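Local coordinates for protein 11S globulin (Wrightia tinctoria, PDB 5WXU) that probably serves as a hexameric seed storage protein of the 11S globulin family and binds the plant hormone auxin (indole-3-acetic acid), at residues P95-A100 with R198-G203; G114-G119 with G165-A170. All blocks are in the same frame, centred on the assembly; numbering follows the deposited sequence.

Contact 1: P95-A100 with R198-G203; sequences PSYNNA and RRYFLG. With PO4 (phosphate ion), chain N.
Tyr97 stands on the face of the sheet that it shares with Tyr200, and its CG takes the crowded position between backbone N and carbonyl carbon (chi1 63°). From CB the ring runs out along CD1, which meets Leu202 CD1 at 4.0 Å near the ring plane. CE1 and CZ then lie against Tyr200 CB, which sits over one ring face, 3.8 Å from the centroid, as a CH-pi contact. At the tip, Tyr97 OH rests 3.5 Å from Tyr200 CD2, and the two rings make an offset edge-to-face pair, planes at 86°, with the edge of Tyr200 turned to the face of Tyr97. Beneath them the antiparallel hydrogen-bonded pair Tyr97-Tyr200 closes with Tyr97 N to Tyr200 O at 2.9 Å and the reciprocal bond. An alanine at Tyr97 would probably loosen the packing against Tyr200 and Leu202. On the other face, Ser96 CB lies over the Phe201 ring as a CH-pi contact, while Ser96 OG holds phosphate O1 at 2.7 Å. Asn98 ND2 bonds both that same O1 and, at 3.0 Å, Arg198 O. In this sheet of the N-terminal cupin domain, strand 198-201 lies between strands 91-98 and 221-224, and the tyrosine face meets a second subunit, where Tyr97 OH bonds Asn391 O, Tyr200 OH bonds Ser370 OG, and Trp348 stacks on Tyr97.

Contact 2: G114-G119 with G165-A170; sequences GAVFPG and GIVHWA. With IAC (1H-indol-3-ylacetic acid), chain S; PO4 (phosphate ion), chain N.
The indole of Trp169 lies flat over Gly114, presenting one face to the glycine backbone. Gly114 CA is 3.7 Å from the centroid of the five-membered ring, a CH-pi contact, and a CB on this residue would clash with Trp169 NE1. Crowded chi1 positions carry both Trp169 (58°) and His168 (54°), but on opposite faces of the sheet. The imidazole leads away from strand 110-115: ND1 donates to Ile166 O at 3.1 Å, near the ring plane, and NE2 to phosphate O2 at 2.9 Å, so both ring nitrogens are held and the ring's rotation is fixed. Farther along, Ile166 reaches across with CG2 against Val116 O at 3.3 Å, while its CD1 meets Phe117 CD1 obliquely and Pro118 CD at about a right angle. Two reciprocal backbone bonds join Gly114 and Trp169; Val116 and Val167 have one, Val116 N to Val167 O (2.9 Å), and a water bridging Val116 O to Val167 N. This antiparallel cupin strand pair runs on into the loop Phe117-Gly119, where Gly119 O, in the auxin pocket, lies 3.2 Å from indole-acetate C5. Strand 168-172 sits between strands 110-115 and 91-98, Val151 of strand 146-155 touches Trp169, and a second subunit packs Ala428 on Val116 and Pro430 on Trp169.

In the fold
Contacts 1 and 2 lie about 10 Å apart, centre to centre, in the N-terminal cupin domain, on one curled sheet. Strand 91-98 joins them, pairing with 198-201 on one side and with 168-172 on the other, and 168-172 passes the pairing on to 110-115. Along the chain the order is 95-100, 114-119, 165-170, 198-203, so contact 2 is nested within the loop that contact 1 closes. Residues of both hydrogen-bond to the same phosphate, probably from the crystallisation liquor, and others pack on the second subunit. Of the two, only contact 2 reaches the bound auxin, through Gly119; the auxin also bonds Gly119 O of the third subunit.

Contact 1: P95-A100 with R198-G203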
ATOM      1  N   PRO B  95       3.853  34.563  -8.334  1.00 18.13           N
ATOM      2  CA  PRO B  95       3.752  33.324  -7.608  1.00 17.83           C
ATOM      3  C   PRO B  95       2.804  33.344  -6.417  1.00 17.62           C
ATOM      4  O   PRO B  95       2.719  34.320  -5.673  1.00 15.64           O
ATOM      5  CB  PRO B  95       5.168  33.113  -7.125  1.00 18.14           C
ATOM      6  CG  PRO B  95       6.057  33.955  -8.053  1.00 17.85           C
ATOM      7  CD  PRO B  95       5.216  35.112  -8.269  1.00 15.56           C
ATOM      8  N   SER B  96       2.104  32.230  -6.220  1.00 17.31           N
ATOM      9  CA  SER B  96       1.148  32.074  -5.160  1.00 16.41           C
ATOM     10  C   SER B  96       1.031  30.581  -4.742  1.00 16.95           C
ATOM     11  O   SER B  96       1.462  29.680  -5.483  1.00 16.73           O
ATOM     12  CB  SER B  96      -0.257  32.529  -5.592  1.00 19.29           C
ATOM     13  OG  SER B  96      -0.923  31.752  -6.642  1.00 18.67           O
ATOM     14  N   TYR B  97       0.447  30.387  -3.589  1.00 16.94           N
ATOM     15  CA  TYR B  97       0.060  29.052  -3.100  1.00 16.22           C
ATOM     16  C   TYR B  97      -1.341  29.126  -2.561  1.00 14.79           C
ATOM     17  O   TYR B  97      -1.828  30.186  -2.153  1.00 16.71           O
ATOM     18  CB  TYR B  97       1.017  28.425  -2.132  1.00 15.72           C
ATOM     19  CG  TYR B  97       1.240  29.148  -0.797  1.00 15.44           C
ATOM     20  CD1 TYR B  97       2.043  30.290  -0.731  1.00 15.96           C
ATOM     21  CD2 TYR B  97       0.617  28.771   0.325  1.00 16.74           C
ATOM     22  CE1 TYR B  97       2.214  30.962   0.460  1.00 17.21           C
ATOM     23  CE2 TYR B  97       0.822  29.405   1.498  1.00 15.49           C
ATOM     24  CZ  TYR B  97       1.616  30.517   1.554  1.00 16.54           C
ATOM     25  OH  TYR B  97       1.783  31.182   2.774  1.00 18.49           O
ATOM     26  N   ASN B  98      -2.003  27.977  -2.565  1.00 14.41           N
ATOM     27  CA  ASN B  98      -3.370  27.857  -2.176  1.00 15.20           C
ATOM     28  C   ASN B  98      -3.514  26.804  -1.101  1.00 16.55           C
ATOM     29  O   ASN B  98      -2.635  25.964  -0.920  1.00 17.33           O
ATOM     30  CB  ASN B  98      -4.225  27.475  -3.355  1.00 16.74           C
ATOM     31  CG  ASN B  98      -4.029  28.391  -4.518  1.00 20.09           C
ATOM     32  OD1 ASN B  98      -3.570  27.987  -5.579  1.00 19.51           O
ATOM     33  ND2 ASN B  98      -4.441  29.661  -4.357  1.00 19.47           N
ATOM     34  N   ASN B  99      -4.657  26.847  -0.460  1.00 18.07           N
ATOM     35  CA  ASN B  99      -5.025  25.792   0.510  1.00 16.40           C
ATOM     36  C   ASN B  99      -5.680  24.538  -0.054  1.00 16.10           C
ATOM     37  O   ASN B  99      -6.005  23.594   0.685  1.00 17.50           O
ATOM     38  CB  ASN B  99      -5.919  26.371   1.601  1.00 17.08           C
ATOM     39  CG  ASN B  99      -7.235  26.864   1.098  1.00 16.55           C
ATOM     40  OD1 ASN B  99      -7.246  27.592   0.107  1.00 19.86           O
ATOM     41  ND2 ASN B  99      -8.337  26.562   1.787  1.00 14.24           N
ATOM     42  N   ALA B 100      -5.907  24.523  -1.350  1.00 17.08           N
ATOM     43  CA  ALA B 100      -6.629  23.419  -2.003  1.00 18.04           C
ATOM     44  C   ALA B 100      -5.819  23.073  -3.187  1.00 16.92           C
ATOM     45  O   ALA B 100      -5.242  23.944  -3.839  1.00 17.70           O
ATOM     46  CB  ALA B 100      -8.027  23.828  -2.463  1.00 18.98           C
ATOM     47  N   ARG B 198      -8.134  30.262  -0.269  1.00 18.61           N
ATOM     48  CA  ARG B 198      -7.115  31.245  -0.021  1.00 19.12           C
ATOM     49  C   ARG B 198      -6.149  31.313  -1.143  1.00 19.35           C
ATOM     50  O   ARG B 198      -5.713  30.269  -1.698  1.00 18.23           O
ATOM     51  CB  ARG B 198      -6.279  30.939   1.235  1.00 20.23           C
ATOM     52  CG  ARG B 198      -6.906  31.236   2.567  1.00 21.22           C
ATOM     53  CD  ARG B 198      -7.881  30.231   3.006  1.00 23.18           C
ATOM     54  NE  ARG B 198      -8.282  30.380   4.419  1.00 20.38           N
ATOM     55  CZ  ARG B 198      -9.357  29.810   4.877  1.00 19.52           C
ATOM     56  NH1 ARG B 198     -10.112  29.095   4.076  1.00 19.26           N
ATOM     57  NH2 ARG B 198      -9.728  29.977   6.132  1.00 19.19           N
ATOM     58  N   ARG B 199      -5.789  32.548  -1.548  1.00 18.36           N
ATOM     59  CA  ARG B 199      -4.714  32.756  -2.503  1.00 21.05           C
ATOM     60  C   ARG B 199      -3.655  33.620  -1.907  1.00 20.69           C
ATOM     61  O   ARG B 199      -3.864  34.797  -1.694  1.00 20.68           O
ATOM     62  CB  ARG B 199      -5.196  33.390  -3.830  1.00 20.91           C
ATOM     63  CG  ARG B 199      -6.384  32.631  -4.468  1.00 23.84           C
ATOM     64  CD  ARG B 199      -6.854  33.337  -5.750  1.00 29.74           C
ATOM     65  NE  ARG B 199      -8.287  33.186  -5.967  1.00 30.99           N
ATOM     66  CZ  ARG B 199      -8.841  32.671  -7.056  1.00 32.31           C
ATOM     67  NH1 ARG B 199      -8.103  32.181  -8.072  1.00 31.98           N
ATOM     68  NH2 ARG B 199     -10.169  32.615  -7.098  1.00 35.39           N
ATOM     69  N   TYR B 200      -2.494  33.016  -1.659  1.00 18.38           N
ATOM     70  CA  TYR B 200      -1.411  33.644  -0.946  1.00 18.92           C
ATOM     71  C   TYR B 200      -0.339  33.923  -1.961  1.00 18.89           C
ATOM     72  O   TYR B 200       0.305  33.033  -2.432  1.00 19.15           O
ATOM     73  CB  TYR B 200      -0.924  32.781   0.233  1.00 21.31           C
ATOM     74  CG  TYR B 200      -1.874  32.827   1.464  1.00 24.58           C
ATOM     75  CD1 TYR B 200      -3.117  33.520   1.437  1.00 30.10           C
ATOM     76  CD2 TYR B 200      -1.533  32.253   2.637  1.00 28.40           C
ATOM     77  CE1 TYR B 200      -3.968  33.527   2.530  1.00 31.49           C
ATOM     78  CE2 TYR B 200      -2.397  32.221   3.732  1.00 31.12           C
ATOM     79  CZ  TYR B 200      -3.596  32.874   3.711  1.00 32.38           C
ATOM     80  OH  TYR B 200      -4.422  32.915   4.860  1.00 29.71           O
ATOM     81  N   PHE B 201      -0.051  35.213  -2.198  1.00 17.67           N
ATOM     82  CA  PHE B 201       0.859  35.647  -3.197  1.00 17.46           C
ATOM     83  C   PHE B 201       2.194  36.135  -2.617  1.00 16.30           C
ATOM     84  O   PHE B 201       2.228  36.725  -1.532  1.00 20.37           O
ATOM     85  CB  PHE B 201       0.189  36.781  -4.036  1.00 16.95           C
ATOM     86  CG  PHE B 201      -0.798  36.319  -5.038  1.00 16.70           C
ATOM     87  CD1 PHE B 201      -2.088  36.198  -4.692  1.00 16.84           C
ATOM     88  CD2 PHE B 201      -0.424  35.977  -6.354  1.00 17.99           C
ATOM     89  CE1 PHE B 201      -3.024  35.764  -5.600  1.00 19.00           C
ATOM     90  CE2 PHE B 201      -1.340  35.502  -7.249  1.00 16.76           C
ATOM     91  CZ  PHE B 201      -2.657  35.438  -6.870  1.00 16.70           C
ATOM     92  N   LEU B 202       3.283  35.798  -3.280  1.00 17.76           N
ATOM     93  CA  LEU B 202       4.657  36.260  -2.911  1.00 18.94           C
ATOM     94  C   LEU B 202       4.945  37.508  -3.746  1.00 20.75           C
ATOM     95  O   LEU B 202       5.597  37.471  -4.775  1.00 19.87           O
ATOM     96  CB  LEU B 202       5.680  35.218  -3.150  1.00 17.83           C
ATOM     97  CG  LEU B 202       5.617  34.057  -2.129  1.00 21.01           C
ATOM     98  CD1 LEU B 202       4.361  33.245  -2.120  1.00 24.55           C
ATOM     99  CD2 LEU B 202       6.839  33.184  -2.361  1.00 21.51           C
ATOM    100  N   GLY B 203       4.420  38.611  -3.258  1.00 22.86           N
ATOM    101  CA  GLY B 203       4.314  39.795  -4.051  1.00 22.46           C
ATOM    102  C   GLY B 203       2.951  40.211  -4.443  1.00 21.14           C
ATOM    103  O   GLY B 203       1.933  39.571  -4.209  1.00 20.17           O
TER
HETATM  104  P   PO4 N 501      -4.179  30.766  -8.038  1.00 44.29           P
HETATM  105  O1  PO4 N 501      -3.602  31.440  -6.693  1.00 26.75           O
HETATM  106  O2  PO4 N 501      -3.255  30.165  -9.084  1.00 45.13           O
HETATM  107  O3  PO4 N 501      -4.829  29.437  -7.632  1.00 48.11           O
HETATM  108  O4  PO4 N 501      -5.400  31.445  -8.663  1.00 35.10           O

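Contact 2: G114-G119 with G165-A170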
ATOM      1  N   GLY B 114       5.996  27.578 -13.365  1.00 15.60           N
ATOM      2  CA  GLY B 114       6.901  27.134 -12.311  1.00 18.13           C
ATOM      3  C   GLY B 114       6.110  26.532 -11.189  1.00 17.87           C
ATOM      4  O   GLY B 114       4.969  26.951 -10.892  1.00 18.55           O
ATOM      5  N   ALA B 115       6.708  25.513 -10.551  1.00 16.34           N
ATOM      6  CA  ALA B 115       6.116  24.898  -9.388  1.00 18.13           C
ATOM      7  C   ALA B 115       7.272  24.537  -8.471  1.00 17.91           C
ATOM      8  O   ALA B 115       8.272  23.967  -8.931  1.00 16.84           O
ATOM      9  CB  ALA B 115       5.353  23.669  -9.815  1.00 20.14           C
ATOM     10  N   VAL B 116       7.165  24.887  -7.203  1.00 17.52           N
ATOM     11  CA  VAL B 116       8.259  24.709  -6.282  1.00 17.72           C
ATOM     12  C   VAL B 116       7.970  23.558  -5.304  1.00 16.74           C
ATOM     13  O   VAL B 116       6.953  23.614  -4.581  1.00 17.14           O
ATOM     14  CB  VAL B 116       8.572  25.991  -5.491  1.00 17.37           C
ATOM     15  CG1 VAL B 116       9.668  25.710  -4.477  1.00 19.71           C
ATOM     16  CG2 VAL B 116       8.985  27.100  -6.465  1.00 18.11           C
ATOM     17  N   PHE B 117       8.911  22.604  -5.285  1.00 16.22           N
ATOM     18  CA  PHE B 117       8.976  21.553  -4.312  1.00 19.09           C
ATOM     19  C   PHE B 117       9.997  21.819  -3.226  1.00 18.05           C
ATOM     20  O   PHE B 117      11.204  21.741  -3.481  1.00 16.51           O
ATOM     21  CB  PHE B 117       9.139  20.187  -4.990  1.00 23.31           C
ATOM     22  CG  PHE B 117       7.886  19.815  -5.753  1.00 30.00           C
ATOM     23  CD1 PHE B 117       6.727  19.435  -5.054  1.00 35.65           C
ATOM     24  CD2 PHE B 117       7.782  20.085  -7.093  1.00 35.47           C
ATOM     25  CE1 PHE B 117       5.536  19.164  -5.740  1.00 42.37           C
ATOM     26  CE2 PHE B 117       6.606  19.826  -7.775  1.00 41.51           C
ATOM     27  CZ  PHE B 117       5.496  19.363  -7.112  1.00 41.70           C
ATOM     28  N   PRO B 118       9.499  22.112  -2.017  1.00 18.20           N
ATOM     29  CA  PRO B 118      10.412  22.527  -0.954  1.00 21.51           C
ATOM     30  C   PRO B 118      11.321  21.439  -0.506  1.00 19.06           C
ATOM     31  O   PRO B 118      10.882  20.266  -0.242  1.00 19.26           O
ATOM     32  CB  PRO B 118       9.485  22.992   0.172  1.00 20.77           C
ATOM     33  CG  PRO B 118       8.149  22.535  -0.171  1.00 25.91           C
ATOM     34  CD  PRO B 118       8.087  22.089  -1.568  1.00 20.49           C
ATOM     35  N   GLY B 119      12.619  21.777  -0.505  1.00 19.04           N
ATOM     36  CA  GLY B 119      13.654  20.844  -0.065  1.00 20.93           C
ATOM     37  C   GLY B 119      14.300  20.074  -1.223  1.00 20.72           C
ATOM     38  O   GLY B 119      15.116  19.156  -1.012  1.00 27.35           O
ATOM     39  N   GLY B 165      -0.577  24.143  -1.080  1.00 15.11           N
ATOM     40  CA  GLY B 165       0.592  24.587  -0.368  1.00 16.88           C
ATOM     41  C   GLY B 165       1.793  24.872  -1.205  1.00 15.83           C
ATOM     42  O   GLY B 165       2.795  25.364  -0.676  1.00 18.58           O
ATOM     43  N   ILE B 166       1.743  24.435  -2.460  1.00 16.72           N
ATOM     44  CA  ILE B 166       2.863  24.494  -3.367  1.00 16.28           C
ATOM     45  C   ILE B 166       2.834  25.859  -4.115  1.00 15.99           C
ATOM     46  O   ILE B 166       1.845  26.219  -4.713  1.00 16.56           O
ATOM     47  CB  ILE B 166       2.802  23.349  -4.356  1.00 17.03           C
ATOM     48  CG1 ILE B 166       2.996  22.027  -3.576  1.00 19.88           C
ATOM     49  CG2 ILE B 166       3.798  23.531  -5.525  1.00 17.90           C
ATOM     50  CD1 ILE B 166       4.373  21.812  -2.980  1.00 23.16           C
ATOM     51  N   VAL B 167       3.965  26.557  -4.102  1.00 15.94           N
ATOM     52  CA  VAL B 167       4.106  27.800  -4.899  1.00 16.57           C
ATOM     53  C   VAL B 167       4.130  27.505  -6.405  1.00 17.17           C
ATOM     54  O   VAL B 167       4.904  26.700  -6.865  1.00 15.69           O
ATOM     55  CB  VAL B 167       5.363  28.549  -4.479  1.00 16.08           C
ATOM     56  CG1 VAL B 167       5.660  29.815  -5.388  1.00 16.11           C
ATOM     57  CG2 VAL B 167       5.322  28.994  -3.032  1.00 18.61           C
ATOM     58  N   HIS B 168       3.364  28.286  -7.152  1.00 15.17           N
ATOM     59  CA  HIS B 168       3.380  28.148  -8.578  1.00 18.95           C
ATOM     60  C   HIS B 168       3.237  29.560  -9.222  1.00 18.55           C
ATOM     61  O   HIS B 168       2.752  30.463  -8.618  1.00 17.64           O
ATOM     62  CB  HIS B 168       2.276  27.254  -9.043  1.00 18.65           C
ATOM     63  CG  HIS B 168       0.918  27.678  -8.549  1.00 20.59           C
ATOM     64  ND1 HIS B 168       0.465  27.333  -7.292  1.00 23.14           N
ATOM     65  CD2 HIS B 168      -0.004  28.525  -9.065  1.00 22.15           C
ATOM     66  CE1 HIS B 168      -0.711  27.909  -7.091  1.00 23.02           C
ATOM     67  NE2 HIS B 168      -1.016  28.636  -8.156  1.00 22.70           N
ATOM     68  N   TRP B 169       3.658  29.651 -10.464  1.00 17.79           N
ATOM     69  CA  TRP B 169       3.639  30.922 -11.201  1.00 17.63           C
ATOM     70  C   TRP B 169       3.587  30.612 -12.638  1.00 18.42           C
ATOM     71  O   TRP B 169       3.844  29.493 -13.043  1.00 18.56           O
ATOM     72  CB  TRP B 169       4.863  31.806 -10.884  1.00 15.83           C
ATOM     73  CG  TRP B 169       6.211  31.190 -11.164  1.00 17.00           C
ATOM     74  CD1 TRP B 169       6.993  30.449 -10.268  1.00 16.97           C
ATOM     75  CD2 TRP B 169       6.960  31.186 -12.383  1.00 16.18           C
ATOM     76  NE1 TRP B 169       8.130  29.987 -10.853  1.00 17.63           N
ATOM     77  CE2 TRP B 169       8.162  30.433 -12.150  1.00 17.41           C
ATOM     78  CE3 TRP B 169       6.753  31.736 -13.668  1.00 18.23           C
ATOM     79  CZ2 TRP B 169       9.090  30.180 -13.124  1.00 18.50           C
ATOM     80  CZ3 TRP B 169       7.725  31.538 -14.587  1.00 17.20           C
ATOM     81  CH2 TRP B 169       8.876  30.819 -14.348  1.00 18.27           C
ATOM     82  N   ALA B 170       3.184  31.607 -13.446  1.00 19.74           N
ATOM     83  CA  ALA B 170       3.024  31.336 -14.873  1.00 17.28           C
ATOM     84  C   ALA B 170       3.434  32.622 -15.665  1.00 19.62           C
ATOM     85  O   ALA B 170       3.294  33.715 -15.189  1.00 23.48           O
ATOM     86  CB  ALA B 170       1.618  30.933 -15.205  1.00 17.25           C
TER
HETATM   87  C   IAC S 506      19.132  20.126  -1.547  0.62 24.02           C
HETATM   88  C1  IAC S 506      20.232  21.098  -1.679  0.62 22.87           C
HETATM   89  C2  IAC S 506      20.052  22.459  -1.523  0.62 23.64           C
HETATM   90  C3  IAC S 506      18.796  22.901  -1.188  0.62 25.64           C
HETATM   91  C4  IAC S 506      17.734  21.992  -1.052  0.62 26.12           C
HETATM   92  C5  IAC S 506      17.902  20.629  -1.228  0.62 23.91           C
HETATM   93  C7  IAC S 506      21.395  20.288  -1.991  0.62 23.45           C
HETATM   94  C8  IAC S 506      20.946  18.966  -2.058  0.62 23.13           C
HETATM   95  C17 IAC S 506      22.788  20.840  -2.245  0.62 23.48           C
HETATM   96  C18 IAC S 506      23.866  20.354  -1.297  0.62 24.73           C
HETATM   97  N   IAC S 506      19.618  18.890  -1.755  0.62 21.77           N
HETATM   98  O2  IAC S 506      23.735  19.246  -0.741  0.62 24.38           O
HETATM   99  O3  IAC S 506      24.955  20.965  -1.232  0.62 25.01           O
HETATM  100  P   PO4 N 501      -4.179  30.766  -8.038  1.00 44.29           P
HETATM  101  O1  PO4 N 501      -3.602  31.440  -6.693  1.00 26.75           O
HETATM  102  O2  PO4 N 501      -3.255  30.165  -9.084  1.00 45.13           O
HETATM  103  O3  PO4 N 501      -4.829  29.437  -7.632  1.00 48.11           O
HETATM  104  O4  PO4 N 501      -5.400  31.445  -8.663  1.00 35.10           O
HETATM  105  O   HOH W   1       6.254  25.521  -2.876  1.00 18.87           O